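Local coordinates for peroxisomal fatty acid beta-oxidation multifunctional protein MFP2 (Arabidopsis thaliana, PDB 2WTB) that catalyses the hydration of long-chain enoyl-CoAs and the dehydrogenation of 3-hydroxyacyl-CoAs in peroxisomal fatty acid beta-oxidation during seed germination, at residues Arg127-Ala132 with Val173-Gly178; Gly143-Phe148 with Glu272-Val277; Val308-Lys313 with Ser469-Val474; Ile456-Glu461 with Gly658-Gly663; Asp523-Lys528 with Leu622-Ile627. All blocks are in the same frame, centred on the assembly; numbering follows the deposited sequence.

Contact 1: Arg127-Ala132 with Val173-Gly178; sequences RISAPA and VKAEEG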
# COMPACT_ATOMS: atom_id res chain seq x y z
N ARG A 127 -24.80 4.80 -19.96
CA ARG A 127 -23.38 5.10 -19.79
C ARG A 127 -22.54 4.90 -21.05
O ARG A 127 -22.48 3.81 -21.61
CB ARG A 127 -22.80 4.28 -18.64
CG ARG A 127 -23.26 4.76 -17.28
CD ARG A 127 -23.55 3.61 -16.34
NE ARG A 127 -24.77 3.87 -15.59
CZ ARG A 127 -25.95 3.35 -15.89
NH1 ARG A 127 -26.07 2.50 -16.91
NH2 ARG A 127 -27.01 3.65 -15.16
N ILE A 128 -21.89 5.98 -21.49
CA ILE A 128 -20.94 5.91 -22.59
C ILE A 128 -19.53 6.06 -22.02
O ILE A 128 -19.29 6.91 -21.17
CB ILE A 128 -21.18 7.03 -23.61
CG1 ILE A 128 -22.66 7.08 -24.00
CG2 ILE A 128 -20.31 6.82 -24.84
CD1 ILE A 128 -23.23 5.74 -24.37
N SER A 129 -18.61 5.23 -22.49
CA SER A 129 -17.26 5.23 -21.94
C SER A 129 -16.18 5.11 -23.01
O SER A 129 -16.40 4.53 -24.08
CB SER A 129 -17.10 4.11 -20.91
OG SER A 129 -15.84 4.19 -20.26
N ALA A 130 -15.00 5.66 -22.71
CA ALA A 130 -13.84 5.53 -23.58
C ALA A 130 -13.16 4.20 -23.32
O ALA A 130 -13.24 3.67 -22.21
CB ALA A 130 -12.88 6.68 -23.34
N PRO A 131 -12.48 3.65 -24.34
CA PRO A 131 -11.91 2.31 -24.36
C PRO A 131 -11.39 1.76 -23.02
O PRO A 131 -12.02 0.86 -22.47
CB PRO A 131 -10.77 2.44 -25.37
CG PRO A 131 -11.32 3.41 -26.37
CD PRO A 131 -12.21 4.37 -25.60
N ALA A 132 -10.28 2.26 -22.52
CA ALA A 132 -9.65 1.64 -21.36
C ALA A 132 -9.94 2.32 -20.02
O ALA A 132 -9.13 2.25 -19.10
CB ALA A 132 -8.14 1.52 -21.57
N VAL A 173 -12.39 -2.15 -12.84
CA VAL A 173 -12.57 -2.93 -14.06
C VAL A 173 -12.53 -2.01 -15.28
O VAL A 173 -12.99 -0.87 -15.23
CB VAL A 173 -13.89 -3.72 -14.04
CG1 VAL A 173 -15.08 -2.78 -14.12
CG2 VAL A 173 -13.92 -4.72 -15.18
N LYS A 174 -11.97 -2.50 -16.39
CA LYS A 174 -11.87 -1.70 -17.60
C LYS A 174 -13.22 -1.54 -18.28
O LYS A 174 -14.14 -2.34 -18.06
CB LYS A 174 -10.85 -2.31 -18.57
CG LYS A 174 -9.42 -2.28 -18.05
CD LYS A 174 -9.02 -0.87 -17.65
CE LYS A 174 -7.60 -0.84 -17.09
NZ LYS A 174 -7.49 -1.64 -15.84
N ALA A 175 -13.35 -0.51 -19.11
CA ALA A 175 -14.61 -0.20 -19.77
C ALA A 175 -15.11 -1.38 -20.60
O ALA A 175 -16.31 -1.69 -20.58
CB ALA A 175 -14.47 1.04 -20.64
N GLU A 176 -14.21 -2.02 -21.33
CA GLU A 176 -14.56 -3.16 -22.17
C GLU A 176 -15.31 -4.23 -21.39
O GLU A 176 -16.43 -4.60 -21.73
CB GLU A 176 -13.32 -3.76 -22.83
CG GLU A 176 -12.80 -2.99 -24.04
CD GLU A 176 -11.96 -1.78 -23.66
OE1 GLU A 176 -11.45 -1.74 -22.52
OE2 GLU A 176 -11.79 -0.88 -24.51
N GLU A 177 -14.68 -4.74 -20.33
CA GLU A 177 -15.31 -5.74 -19.49
C GLU A 177 -16.60 -5.19 -18.88
O GLU A 177 -17.59 -5.90 -18.74
CB GLU A 177 -14.36 -6.21 -18.38
CG GLU A 177 -14.96 -7.28 -17.48
CD GLU A 177 -13.96 -7.81 -16.46
OE1 GLU A 177 -12.77 -7.47 -16.56
OE2 GLU A 177 -14.38 -8.57 -15.57
N GLY A 178 -16.57 -3.90 -18.54
CA GLY A 178 -17.74 -3.24 -17.99
C GLY A 178 -18.90 -3.24 -18.97
O GLY A 178 -20.06 -3.35 -18.59
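Ala175 is the tight spot here: its CB points at the turn that follows strand 126-129 and sits among three oxygens of that chain. Pro131 O lies 3.1 Å from Ala175 CB, Ala130 O is 3.3 Å from the same methyl, and Ser129 OG reaches it at 3.5 Å. Ser129 gets there with OG anti to its backbone N (chi1 -173°), which also lets the hydroxyl donate to Ala130 O, in the carbonyl plane and on a lone pair. An alanine here would lose that bond and the hydroxyl's packing on Ala175, and would probably leave the turn at Ala130 less firmly held. In the crotonase fold of this N-terminal region, strand 126-129 belongs to the large sheet, while 173-174 edges a small three-stranded sheet and leads straight into helix 175-181, so the contact ties the two layers together. Glu176 is exposed yet closely set: bent at chi2, it folds its carboxylate back against Pro131, with OE2 3.6 Å from Pro131 CB. Toward solvent the packing loosens: Lys174 lays only its aliphatic chain across the exposed Ala132, CD standing 3.4 Å from Ala132 O, and after a bend at chi4 its ammonium leads away.

Contact 2: Gly143-Phe148 with Glu272-Val277; sequences GVIPGF and EVASQV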
# COMPACT_ATOMS: atom_id res chain seq x y z
N GLY A 143 -11.45 1.54 4.42
CA GLY A 143 -12.25 1.15 5.57
C GLY A 143 -13.61 1.83 5.56
O GLY A 143 -14.30 1.86 6.58
N VAL A 144 -13.98 2.38 4.42
CA VAL A 144 -15.27 3.03 4.27
C VAL A 144 -16.13 2.25 3.27
O VAL A 144 -15.68 1.23 2.74
CB VAL A 144 -15.10 4.51 3.84
CG1 VAL A 144 -14.68 4.58 2.38
CG2 VAL A 144 -16.38 5.29 4.08
N ILE A 145 -17.35 2.71 3.03
CA ILE A 145 -18.24 2.04 2.09
C ILE A 145 -18.80 3.01 1.05
O ILE A 145 -18.78 4.23 1.27
CB ILE A 145 -19.44 1.39 2.80
CG1 ILE A 145 -20.53 2.43 3.05
CG2 ILE A 145 -19.00 0.73 4.11
CD1 ILE A 145 -21.86 1.84 3.44
N PRO A 146 -19.28 2.48 -0.08
CA PRO A 146 -19.98 3.31 -1.07
C PRO A 146 -21.17 4.00 -0.43
O PRO A 146 -22.00 3.33 0.18
CB PRO A 146 -20.45 2.28 -2.10
CG PRO A 146 -19.48 1.16 -1.99
CD PRO A 146 -19.12 1.09 -0.53
N GLY A 147 -21.26 5.32 -0.57
CA GLY A 147 -22.29 6.08 0.13
C GLY A 147 -23.19 6.90 -0.77
O GLY A 147 -23.90 7.78 -0.30
N PHE A 148 -23.16 6.61 -2.07
CA PHE A 148 -24.00 7.34 -3.02
C PHE A 148 -24.96 6.42 -3.77
O PHE A 148 -25.57 6.81 -4.76
CB PHE A 148 -23.15 8.13 -4.00
CG PHE A 148 -22.39 9.27 -3.37
CD1 PHE A 148 -21.02 9.38 -3.54
CD2 PHE A 148 -23.04 10.22 -2.60
CE1 PHE A 148 -20.32 10.43 -2.96
CE2 PHE A 148 -22.34 11.26 -2.02
CZ PHE A 148 -20.98 11.37 -2.20
N GLU A 272 -26.86 5.01 6.71
CA GLU A 272 -26.62 4.78 8.13
C GLU A 272 -25.26 4.12 8.36
O GLU A 272 -24.48 4.55 9.21
CB GLU A 272 -27.73 3.93 8.74
CG GLU A 272 -27.57 3.65 10.23
CD GLU A 272 -28.70 2.81 10.80
OE1 GLU A 272 -29.70 2.59 10.08
OE2 GLU A 272 -28.59 2.37 11.96
N VAL A 273 -24.99 3.07 7.59
CA VAL A 273 -23.73 2.34 7.70
C VAL A 273 -22.53 3.23 7.40
O VAL A 273 -21.46 3.08 8.00
CB VAL A 273 -23.70 1.12 6.76
CG1 VAL A 273 -22.30 0.54 6.65
CG2 VAL A 273 -24.68 0.06 7.23
N ALA A 274 -22.71 4.17 6.48
CA ALA A 274 -21.63 5.06 6.06
C ALA A 274 -21.30 6.09 7.13
O ALA A 274 -20.14 6.45 7.31
CB ALA A 274 -22.00 5.75 4.76
N SER A 275 -22.32 6.55 7.85
CA SER A 275 -22.13 7.59 8.86
C SER A 275 -21.53 7.05 10.15
O SER A 275 -21.07 7.81 11.00
CB SER A 275 -23.46 8.29 9.16
OG SER A 275 -24.33 7.45 9.90
N GLN A 276 -21.53 5.73 10.30
CA GLN A 276 -20.99 5.10 11.50
C GLN A 276 -19.68 4.38 11.22
O GLN A 276 -18.87 4.18 12.13
CB GLN A 276 -22.02 4.15 12.12
CG GLN A 276 -22.52 3.07 11.18
CD GLN A 276 -23.78 2.39 11.70
OE1 GLN A 276 -24.29 2.74 12.76
NE2 GLN A 276 -24.29 1.43 10.94
N VAL A 277 -19.46 4.00 9.97
CA VAL A 277 -18.24 3.30 9.59
C VAL A 277 -17.03 4.23 9.67
O VAL A 277 -15.89 3.77 9.81
CB VAL A 277 -18.34 2.72 8.16
CG1 VAL A 277 -18.19 3.82 7.13
CG2 VAL A 277 -17.29 1.64 7.96
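The chain leaves Gly143 with positive phi (80°), runs extended through Val144 and Ile145, and passes alongside the last turns of helix 263-277, closest where the CA atoms of Ile145 and Ala274 are 6.0 Å apart. Ile145 is the main side chain on the loop side. Its CG1 takes the crowded position between backbone N and carbonyl carbon (chi1 83°), which sends CD1 to the helix, 3.5 Å from Val273 CG1; the two side chains cross at about a right angle. Midway along the same branch, Ile145 CG1 lies 4.0 Å from Ala274 CB. This loop probably lines the hydratase site of the crotonase fold: Val144 touches Glu139, the predicted proton acceptor, and Phe148 N donates to OE2 of Glu119, the predicted nucleophile, so the helix backs a stretch of chain that reaches both glutamates. One turn on from Val273, Val277 splits its branches. Its CG1 meets Val144 CG2 at 3.8 Å, again crossing nearly perpendicularly, while CG2 presses on the loop backbone, 3.3 Å from Gly143 O. Helix 247-260 closes the apolar patch from a further side, with Met250 against Val273, Cys251 against Ile145 and His247 against Val277.

Contact 3: Val308-Lys313 with Ser469-Val474; sequences VPRKIK and SAQVIV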
# COMPACT_ATOMS: atom_id res chain seq x y z
N VAL A 308 14.87 19.02 -9.22
CA VAL A 308 14.05 18.22 -10.11
C VAL A 308 14.80 16.94 -10.44
O VAL A 308 16.02 16.96 -10.64
CB VAL A 308 13.72 18.99 -11.41
CG1 VAL A 308 13.21 18.05 -12.48
CG2 VAL A 308 12.72 20.10 -11.13
N PRO A 309 14.08 15.81 -10.48
CA PRO A 309 14.74 14.52 -10.75
C PRO A 309 15.43 14.52 -12.10
O PRO A 309 14.87 15.00 -13.08
CB PRO A 309 13.56 13.53 -10.76
CG PRO A 309 12.48 14.21 -10.00
CD PRO A 309 12.63 15.67 -10.28
N ARG A 310 16.65 13.98 -12.14
CA ARG A 310 17.35 13.77 -13.40
C ARG A 310 16.80 12.54 -14.11
O ARG A 310 16.24 11.64 -13.48
CB ARG A 310 18.86 13.61 -13.16
CG ARG A 310 19.58 14.90 -12.82
CD ARG A 310 21.07 14.66 -12.62
NE ARG A 310 21.36 14.03 -11.34
CZ ARG A 310 22.58 13.67 -10.94
NH1 ARG A 310 23.62 13.88 -11.72
NH2 ARG A 310 22.74 13.09 -9.75
N LYS A 311 16.96 12.50 -15.43
CA LYS A 311 16.54 11.34 -16.19
C LYS A 311 17.63 10.28 -16.20
O LYS A 311 18.72 10.49 -16.74
CB LYS A 311 16.16 11.73 -17.62
CG LYS A 311 15.54 10.61 -18.43
CD LYS A 311 14.25 10.12 -17.80
CE LYS A 311 13.66 8.94 -18.56
NZ LYS A 311 14.56 7.75 -18.53
N ILE A 312 17.35 9.14 -15.57
CA ILE A 312 18.28 8.02 -15.56
C ILE A 312 18.00 7.10 -16.75
O ILE A 312 16.94 6.47 -16.82
CB ILE A 312 18.18 7.23 -14.23
CG1 ILE A 312 18.70 8.09 -13.08
CG2 ILE A 312 18.96 5.92 -14.32
CD1 ILE A 312 18.67 7.39 -11.74
N LYS A 313 18.95 7.02 -17.67
CA LYS A 313 18.74 6.31 -18.93
C LYS A 313 19.41 4.94 -18.97
O LYS A 313 19.13 4.14 -19.85
CB LYS A 313 19.20 7.17 -20.10
CG LYS A 313 18.42 8.46 -20.28
CD LYS A 313 18.79 9.15 -21.58
CE LYS A 313 17.87 10.33 -21.88
NZ LYS A 313 18.07 11.45 -20.92
N SER A 469 24.16 14.00 -1.39
CA SER A 469 23.62 15.25 -1.89
C SER A 469 22.11 15.16 -2.11
O SER A 469 21.59 14.13 -2.54
CB SER A 469 24.31 15.65 -3.20
OG SER A 469 23.90 14.80 -4.26
N ALA A 470 21.41 16.25 -1.81
CA ALA A 470 19.96 16.29 -1.97
C ALA A 470 19.53 15.86 -3.37
O ALA A 470 18.54 15.15 -3.53
CB ALA A 470 19.44 17.68 -1.66
N GLN A 471 20.29 16.29 -4.37
CA GLN A 471 19.94 16.01 -5.76
C GLN A 471 19.96 14.51 -6.07
O GLN A 471 19.17 14.04 -6.89
CB GLN A 471 20.86 16.76 -6.72
CG GLN A 471 20.66 16.40 -8.19
CD GLN A 471 19.34 16.88 -8.74
OE1 GLN A 471 18.99 18.06 -8.62
NE2 GLN A 471 18.59 15.98 -9.35
N VAL A 472 20.86 13.78 -5.42
CA VAL A 472 20.92 12.33 -5.60
C VAL A 472 19.70 11.66 -4.95
O VAL A 472 19.13 10.72 -5.50
CB VAL A 472 22.22 11.74 -5.03
CG1 VAL A 472 22.16 10.21 -5.04
CG2 VAL A 472 23.41 12.23 -5.82
N ILE A 473 19.31 12.17 -3.79
CA ILE A 473 18.14 11.65 -3.09
C ILE A 473 16.87 11.91 -3.90
O ILE A 473 16.04 11.02 -4.07
CB ILE A 473 18.00 12.28 -1.69
CG1 ILE A 473 19.12 11.78 -0.78
CG2 ILE A 473 16.65 11.95 -1.10
CD1 ILE A 473 19.18 12.49 0.56
N VAL A 474 16.73 13.13 -4.39
CA VAL A 474 15.60 13.48 -5.25
C VAL A 474 15.56 12.59 -6.48
O VAL A 474 14.48 12.21 -6.95
CB VAL A 474 15.67 14.97 -5.67
CG1 VAL A 474 14.84 15.21 -6.93
CG2 VAL A 474 15.21 15.87 -4.53
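Gln471, in the first turn of helix 470-482, bridges to the chain that runs up to strand 315-318. From CB, which points at the other segment, CG sets off anti to the backbone N (chi1 174°) and comes to 4.0 Å from Arg310 NE. A bend at chi2 turns the amide toward Val308: CD is 3.8 Å from Val308 O, and NE2 donates to that oxygen over 3.0 Å along an almost straight line (173°). The acceptor lies in the amide plane, although the donor stands above the carbonyl plane. NE2 also bonds Asp475 OD1, one turn along the helix, and Asp475 OD2 forms a salt bridge with Arg310 NE. A leucine in place of Gln471 would remove both NE2 bonds and would probably loosen the approach to the first strand of the NAD-binding domain. The guanidinium of Arg310 is turned 84° from the amide and has Val472 CG2 at its edge, 4.1 Å from NH2. Val474 CG1 packs over a face of the proline ring, 3.7 Å from Pro309 N. With an amide and a guanidinium both turned to Asp475, its carboxylate is likely to stay ionised, and Gln471 links that charge to the incoming backbone.

Contact 4: Ile456-Glu461 with Gly658-Gly663; sequences IMPLLE and GIMGMG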
# COMPACT_ATOMS: atom_id res chain seq x y z
N ILE A 456 9.05 -7.88 -5.75
CA ILE A 456 7.71 -8.01 -5.18
C ILE A 456 7.51 -7.08 -3.99
O ILE A 456 6.49 -6.40 -3.89
CB ILE A 456 7.39 -9.45 -4.75
CG1 ILE A 456 7.26 -10.37 -5.97
CG2 ILE A 456 6.11 -9.50 -3.94
CD1 ILE A 456 8.58 -10.83 -6.53
N MET A 457 8.48 -7.06 -3.09
CA MET A 457 8.40 -6.22 -1.90
C MET A 457 8.29 -4.76 -2.33
O MET A 457 9.15 -4.25 -3.04
CB MET A 457 9.62 -6.43 -1.01
CG MET A 457 9.34 -6.21 0.47
SD MET A 457 8.05 -7.32 1.09
CE MET A 457 8.59 -8.88 0.41
N PRO A 458 7.23 -4.08 -1.87
CA PRO A 458 6.85 -2.74 -2.34
C PRO A 458 7.73 -1.64 -1.75
O PRO A 458 7.76 -0.53 -2.28
CB PRO A 458 5.41 -2.57 -1.83
CG PRO A 458 5.04 -3.89 -1.19
CD PRO A 458 6.32 -4.55 -0.82
N LEU A 459 8.43 -1.95 -0.66
CA LEU A 459 9.19 -0.93 0.05
C LEU A 459 10.60 -0.75 -0.51
O LEU A 459 11.20 -1.68 -1.04
CB LEU A 459 9.29 -1.27 1.54
CG LEU A 459 9.84 -0.17 2.44
CD1 LEU A 459 8.80 0.94 2.59
CD2 LEU A 459 10.24 -0.72 3.79
N LEU A 460 11.09 0.48 -0.40
CA LEU A 460 12.47 0.80 -0.75
C LEU A 460 13.03 1.79 0.26
O LEU A 460 12.49 2.88 0.43
CB LEU A 460 12.54 1.40 -2.16
CG LEU A 460 13.87 2.07 -2.51
CD1 LEU A 460 15.03 1.08 -2.35
CD2 LEU A 460 13.84 2.65 -3.91
N GLU A 461 14.11 1.40 0.92
CA GLU A 461 14.77 2.29 1.86
C GLU A 461 15.88 3.07 1.17
O GLU A 461 16.89 2.51 0.77
CB GLU A 461 15.36 1.51 3.04
CG GLU A 461 14.43 1.38 4.23
CD GLU A 461 15.12 0.74 5.43
OE1 GLU A 461 16.09 -0.03 5.23
OE2 GLU A 461 14.71 1.02 6.58
N GLY A 658 7.09 -0.15 8.83
CA GLY A 658 6.72 -1.36 9.52
C GLY A 658 5.62 -2.10 8.78
O GLY A 658 5.67 -3.32 8.62
N ILE A 659 4.64 -1.34 8.30
CA ILE A 659 3.52 -1.91 7.56
C ILE A 659 3.98 -2.61 6.29
O ILE A 659 3.64 -3.77 6.04
CB ILE A 659 2.50 -0.82 7.17
CG1 ILE A 659 1.65 -0.44 8.38
CG2 ILE A 659 1.62 -1.29 6.02
CD1 ILE A 659 0.68 0.70 8.11
N MET A 660 4.76 -1.90 5.48
CA MET A 660 5.11 -2.37 4.14
C MET A 660 6.35 -3.25 4.12
O MET A 660 6.62 -3.93 3.13
CB MET A 660 5.30 -1.17 3.21
CG MET A 660 4.84 -1.40 1.79
SD MET A 660 4.50 0.16 0.95
CE MET A 660 3.42 0.95 2.14
N GLY A 661 7.09 -3.25 5.22
CA GLY A 661 8.30 -4.04 5.31
C GLY A 661 8.12 -5.29 6.16
O GLY A 661 8.75 -6.32 5.91
N MET A 662 7.26 -5.20 7.17
CA MET A 662 7.05 -6.30 8.10
C MET A 662 5.58 -6.65 8.27
O MET A 662 5.17 -7.21 9.29
CB MET A 662 7.68 -5.97 9.45
CG MET A 662 9.20 -5.97 9.44
SD MET A 662 9.89 -7.63 9.38
CE MET A 662 11.64 -7.27 9.41
N GLY A 663 4.77 -6.31 7.26
CA GLY A 663 3.37 -6.67 7.24
C GLY A 663 2.57 -6.31 8.48
O GLY A 663 1.63 -7.02 8.84
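Met660 carries this contact, reaching from helix 651-662 to the start of strand 459-464. Its CG rests on the proline ring, 3.8 Å from Pro458 CB, and SD follows it, Met660 SD being 4.0 Å from Pro458 CB. Leu459 forks against the helix backbone: with CG anti to its backbone N, it puts CD1 4.1 Å from Met660 CB, and CD2 at the same separation, 4.1 Å, from Gly661 CA. A CB on Gly661 would be squeezed against Leu459 CD2, so the missing side chain lets strand and helix come this near. Met457 SD borders the patch, 4.2 Å from Met660 O. One shell out, Phe451 and Val498 pack on Leu459, while Thr486 and Gln293 touch Met660. Backbone bonds from Pro458 and Leu460 to Thr486, and from Glu461 to His449, fix the strand between its neighbours; Glu461 OE2 in turn accepts from Ala497 N and Val498 N at the start of helix 498-514. Strand 459-464 turns back antiparallel to 445-450 and pairs in parallel with 486-491, extending the parallel Rossmann-type sheet, as is typical of the NAD-binding domain of 3-hydroxyacyl-CoA dehydrogenases, here resting on the helical C-terminal region.

Contact 5: Asp523-Lys528 with Leu622-Ile627; sequences DRAISK and LSEKDI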
# COMPACT_ATOMS: atom_id res chain seq x y z
N ASP A 523 3.24 -17.41 18.15
CA ASP A 523 2.95 -17.24 16.73
C ASP A 523 1.46 -17.05 16.47
O ASP A 523 1.07 -16.17 15.70
CB ASP A 523 3.49 -18.41 15.92
CG ASP A 523 4.99 -18.35 15.72
OD1 ASP A 523 5.64 -17.51 16.39
OD2 ASP A 523 5.52 -19.13 14.91
N ARG A 524 0.64 -17.88 17.10
CA ARG A 524 -0.80 -17.82 16.90
C ARG A 524 -1.39 -16.51 17.41
O ARG A 524 -2.27 -15.92 16.78
CB ARG A 524 -1.49 -19.01 17.58
N ALA A 525 -0.90 -16.05 18.56
CA ALA A 525 -1.39 -14.81 19.15
C ALA A 525 -1.08 -13.63 18.25
O ALA A 525 -1.87 -12.69 18.13
CB ALA A 525 -0.78 -14.61 20.52
N ILE A 526 0.08 -13.68 17.61
CA ILE A 526 0.59 -12.56 16.82
C ILE A 526 0.14 -12.62 15.36
O ILE A 526 -0.02 -11.59 14.71
CB ILE A 526 2.12 -12.47 16.91
CG1 ILE A 526 2.54 -12.16 18.36
CG2 ILE A 526 2.66 -11.41 15.97
CD1 ILE A 526 4.03 -12.15 18.59
N SER A 527 -0.07 -13.83 14.85
CA SER A 527 -0.58 -14.00 13.49
C SER A 527 -2.04 -13.57 13.43
O SER A 527 -2.55 -13.20 12.37
CB SER A 527 -0.44 -15.45 13.03
OG SER A 527 0.92 -15.79 12.83
N LYS A 528 -2.71 -13.62 14.58
CA LYS A 528 -4.10 -13.20 14.67
C LYS A 528 -4.16 -11.71 14.94
O LYS A 528 -5.13 -11.04 14.60
CB LYS A 528 -4.82 -13.98 15.78
CG LYS A 528 -6.30 -13.65 15.91
CD LYS A 528 -7.01 -14.65 16.81
CE LYS A 528 -6.43 -14.66 18.21
NZ LYS A 528 -7.11 -15.64 19.09
N LEU A 622 1.16 -16.81 29.60
CA LEU A 622 0.82 -15.40 29.38
C LEU A 622 -0.39 -15.28 28.46
O LEU A 622 -0.66 -16.18 27.66
CB LEU A 622 2.01 -14.65 28.80
N SER A 623 -1.12 -14.18 28.60
CA SER A 623 -2.29 -13.93 27.76
C SER A 623 -1.85 -13.46 26.37
O SER A 623 -0.74 -12.95 26.21
CB SER A 623 -3.20 -12.88 28.40
OG SER A 623 -4.28 -12.54 27.55
N GLU A 624 -2.71 -13.65 25.38
CA GLU A 624 -2.40 -13.22 24.02
C GLU A 624 -2.10 -11.73 23.97
O GLU A 624 -1.24 -11.28 23.21
CB GLU A 624 -3.54 -13.57 23.06
CG GLU A 624 -3.60 -15.04 22.69
CD GLU A 624 -4.63 -15.32 21.60
OE1 GLU A 624 -5.24 -14.35 21.10
OE2 GLU A 624 -4.83 -16.51 21.26
N LYS A 625 -2.82 -10.96 24.78
CA LYS A 625 -2.57 -9.53 24.89
C LYS A 625 -1.15 -9.28 25.40
O LYS A 625 -0.44 -8.41 24.89
CB LYS A 625 -3.59 -8.87 25.82
CG LYS A 625 -3.30 -7.40 26.09
CD LYS A 625 -4.30 -6.80 27.06
CE LYS A 625 -4.04 -5.32 27.27
NZ LYS A 625 -4.98 -4.70 28.24
N ASP A 626 -0.75 -10.06 26.39
CA ASP A 626 0.57 -9.92 27.00
C ASP A 626 1.69 -10.34 26.05
O ASP A 626 2.72 -9.67 25.98
CB ASP A 626 0.65 -10.73 28.30
CG ASP A 626 -0.25 -10.18 29.39
OD1 ASP A 626 -0.68 -9.01 29.25
OD2 ASP A 626 -0.52 -10.90 30.37
N ILE A 627 1.49 -11.44 25.34
CA ILE A 627 2.46 -11.87 24.34
C ILE A 627 2.72 -10.74 23.36
O ILE A 627 3.86 -10.32 23.14
CB ILE A 627 1.97 -13.10 23.55
CG1 ILE A 627 2.07 -14.37 24.39
CG2 ILE A 627 2.78 -13.26 22.27
CD1 ILE A 627 1.59 -15.61 23.67
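The carboxylate of Glu624 is the flat group that makes the contact, and it faces Lys528 with both oxygens. Lys528 NZ lies almost straight beyond the CG-CD bond of Glu624, 3.0 Å from OE1 and 3.3 Å from OE2, a salt bridge whose two hydrogen bonds are both weak. The methyl of Ala525 stands off one face of the carboxylate, its CB nearest to Glu624 CG at 3.6 Å. Glu624 reaches out extended beyond CG, whereas Lys528, with CG anti to the backbone N (chi1 -177°), bends at chi3, and the two cross at about a right angle on the exposed side. Here helix 519-529 meets the first turn of helix 624-644, two helices of the all-helical C-terminal part of the dehydrogenase, with the CA atoms of Ala525 and Glu624 only 5.2 Å apart. The anionic side chain sits at a helix N terminus and the cationic one near a helix C terminus, so each helix end would probably favour the charge beside it. Inward the contact turns apolar. Ile627 CD1 reaches Ala525 CB at 4.1 Å, and its other branch, CG2, lies 4.0 Å from Ile526 CD1. Ile526 also touches Phe632 and Thr631, farther along helix 624-644, and Pro535, while the carboxylate of Asp523 accepts from the backbone N atoms of Phe536 and Arg537 in helix 535-542.

From the N terminus, contact 1 opens at 127-132 and contact 2 at 143-148 before contact 1 closes at 173-178, so the two cross; contact 2 closes only at 272-277. Together they hold the crotonase layers and the helix behind the hydratase loop. Both are finished before contact 3 opens at 308-313, on the way into the NAD-binding domain. Contact 4 opens at 456-461, contact 3 closes just after it at 469-474, and these two cross as well. Contact 4, completed at 658-663, joins the NAD-binding sheet to the helical C-terminal region, and the long loop it closes contains all of contact 5, which pins two C-terminal helices together.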